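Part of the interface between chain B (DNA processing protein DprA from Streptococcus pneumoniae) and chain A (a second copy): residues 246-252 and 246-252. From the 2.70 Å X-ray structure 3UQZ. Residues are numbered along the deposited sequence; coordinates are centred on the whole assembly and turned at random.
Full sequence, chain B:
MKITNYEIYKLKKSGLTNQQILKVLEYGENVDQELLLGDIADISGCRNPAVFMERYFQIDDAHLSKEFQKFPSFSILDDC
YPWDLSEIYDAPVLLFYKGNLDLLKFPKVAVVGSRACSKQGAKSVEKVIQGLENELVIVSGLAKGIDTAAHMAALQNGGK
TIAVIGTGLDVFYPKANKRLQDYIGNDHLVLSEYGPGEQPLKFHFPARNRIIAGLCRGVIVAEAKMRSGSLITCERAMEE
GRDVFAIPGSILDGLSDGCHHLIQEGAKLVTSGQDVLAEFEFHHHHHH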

# COMPACT_ATOMS: atom_id res chain seq x y z
N ALA B 246 2.65 -7.13 2.95
CA ALA B 246 3.20 -6.89 1.62
C ALA B 246 4.11 -5.67 1.54
O ALA B 246 3.77 -4.60 2.06
CB ALA B 246 2.09 -6.81 0.60
N ILE B 247 5.29 -5.85 0.91
CA ILE B 247 6.27 -4.80 0.68
C ILE B 247 5.95 -4.17 -0.69
O ILE B 247 5.95 -4.89 -1.70
CB ILE B 247 7.74 -5.32 0.77
CG1 ILE B 247 8.06 -5.90 2.17
CG2 ILE B 247 8.74 -4.19 0.41
CD1 ILE B 247 9.26 -6.87 2.23
N PRO B 248 5.65 -2.84 -0.74
CA PRO B 248 5.32 -2.22 -2.03
C PRO B 248 6.54 -1.97 -2.91
O PRO B 248 7.68 -2.06 -2.44
CB PRO B 248 4.62 -0.92 -1.63
CG PRO B 248 5.18 -0.58 -0.33
CD PRO B 248 5.57 -1.86 0.36
N GLY B 249 6.28 -1.66 -4.17
CA GLY B 249 7.29 -1.35 -5.17
C GLY B 249 6.77 -0.41 -6.23
O GLY B 249 5.70 0.18 -6.07
N SER B 250 7.52 -0.28 -7.34
CA SER B 250 7.16 0.58 -8.46
C SER B 250 5.94 0.01 -9.15
O SER B 250 5.77 -1.21 -9.18
CB SER B 250 8.32 0.71 -9.43
OG SER B 250 7.93 1.24 -10.69
N ILE B 251 5.07 0.88 -9.70
CA ILE B 251 3.89 0.46 -10.44
C ILE B 251 4.22 0.32 -11.92
O ILE B 251 3.38 -0.11 -12.71
CB ILE B 251 2.65 1.37 -10.17
CG1 ILE B 251 2.88 2.83 -10.60
CG2 ILE B 251 2.20 1.30 -8.73
CD1 ILE B 251 1.79 3.40 -11.45
N LEU B 252 5.47 0.69 -12.29
CA LEU B 252 5.98 0.69 -13.66
C LEU B 252 6.56 -0.66 -14.11
O LEU B 252 6.22 -1.11 -15.19
CB LEU B 252 7.02 1.81 -13.87
CG LEU B 252 6.62 3.23 -13.46
CD1 LEU B 252 7.83 4.02 -13.01
CD2 LEU B 252 5.90 3.94 -14.59
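Chain A 246-252: AIPGSIL

The same seven residues of two DprA copies meet here in a nearly symmetric arrangement, so that almost every contact occurs twice with the chain labels exchanged. Pro B248 to Leu B252, like Pro A248 to Leu A252, is loop, extended through Gly B249 and Ser B250 (Gly A249 and Ser A250) and then turning at Ile B251 (Ile A251), where phi/psi is -91/-4° in both chains. Measured from CA of residue 247 to CA of residue 251, the two directions lie 138° apart: chain A runs against chain B but obliquely, and the nearest CA atoms across the stretches are those of Gly B249 and Gly A249, 4.5 Å apart. No hydrogen bond links the two stretches directly; 356 Å² of surface, both sides summed, is buried mainly by apolar packing.

Ala B246 lies too far back to touch chain A, as does Ala A246 in the partner. Contact begins at Ile B247 (chi1 m, chi2 t), whose CA-to-CB bond points sideways; its CG2 rests 3.9 Å from CG1 of Ile A251. Pro B248 follows with CB directed toward chain A, and its C-gamma endo ring meets two residues. Pro B248 CB lies 3.9 Å from Pro A248 CB, a contact between equivalent residues, while Pro B248 CD packs 3.7 Å from Ile A251 CG2. The proline carbonyl is used differently: water 1 donates a hydrogen bond to Pro B248 O at 2.8 Å and accepts a weak one from Ile A251 N at 3.4 Å, bridging the two backbones.

At Gly B249 the main chains themselves face each other. The phi/psi of -151/-167° is nearly fully extended and is matched by -154/-166° at Gly A249. Gly B249 O approaches Gly A249 CA to 3.5 Å in a CA-H...O contact whose angle at H, 120°, is far from linear; the same oxygen lies 3.6 Å from Pro A248 C. In the reverse sense, Gly A249 O is 3.5 Å from Pro B248 C. An ideal CB on Gly B249 would point away from the partner, 5.0 Å from Gly A249 O.

Ser B250 turns its CA-to-CB bond away from chain A and contributes through its backbone, with Ser B250 N 4.4 Å from Gly A249 C. Its chi1 t hydroxyl serves its own chain instead: Leu B252 N donates to Ser B250 OG at 3.0 Å, a bond that ties residue 252 back across the turn. Leu A252 N and Ser A250 OG repeat it, also at 3.0 Å. Ile B251 (chi1 p) then directs its CA-to-CB bond toward chain A and completes the apolar set, placing CG2 3.7 Å from Pro A248 CD and CG1 3.9 Å from Ile A247 CG2. Ile B251 thus packs against Ile A247 and Pro A248, and Ile A251 against Ile B247 and Pro B248. Leu B252, beyond the turn, makes no contact with the chain A stretch.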

# COMPACT_ATOMS: atom_id res chain seq x y z
N ALA A 246 -3.29 6.88 -3.29
CA ALA A 246 -1.83 6.90 -3.20
C ALA A 246 -1.14 5.93 -4.13
O ALA A 246 -1.52 4.76 -4.21
CB ALA A 246 -1.39 6.70 -1.77
N ILE A 247 -0.12 6.42 -4.87
CA ILE A 247 0.70 5.63 -5.78
C ILE A 247 1.89 5.09 -4.96
O ILE A 247 2.64 5.90 -4.40
CB ILE A 247 1.16 6.44 -7.03
CG1 ILE A 247 -0.05 6.94 -7.86
CG2 ILE A 247 2.12 5.61 -7.90
CD1 ILE A 247 0.25 8.13 -8.80
N PRO A 248 2.07 3.75 -4.86
CA PRO A 248 3.21 3.23 -4.08
C PRO A 248 4.54 3.32 -4.81
O PRO A 248 4.59 3.61 -6.01
CB PRO A 248 2.81 1.77 -3.82
CG PRO A 248 1.95 1.40 -4.98
CD PRO A 248 1.27 2.65 -5.45
N GLY A 249 5.61 3.09 -4.07
CA GLY A 249 6.97 3.10 -4.59
C GLY A 249 7.90 2.24 -3.76
O GLY A 249 7.44 1.45 -2.93
N SER A 250 9.21 2.40 -3.98
CA SER A 250 10.28 1.70 -3.27
C SER A 250 10.23 2.08 -1.79
O SER A 250 9.91 3.21 -1.48
CB SER A 250 11.64 2.08 -3.85
OG SER A 250 12.72 1.72 -3.00
N ILE A 251 10.58 1.14 -0.90
CA ILE A 251 10.62 1.42 0.54
C ILE A 251 12.02 1.89 0.96
O ILE A 251 12.25 2.25 2.12
CB ILE A 251 10.12 0.22 1.40
CG1 ILE A 251 10.96 -1.06 1.19
CG2 ILE A 251 8.63 -0.01 1.18
CD1 ILE A 251 11.40 -1.69 2.48
N LEU A 252 12.95 1.90 -0.03
CA LEU A 252 14.36 2.26 0.14
C LEU A 252 14.64 3.76 0.05
O LEU A 252 15.31 4.27 0.95
CB LEU A 252 15.25 1.50 -0.86
CG LEU A 252 15.09 -0.04 -0.93
CD1 LEU A 252 15.39 -0.57 -2.33
CD2 LEU A 252 15.93 -0.75 0.11
O HOH W 1 10.44 -1.56 -2.91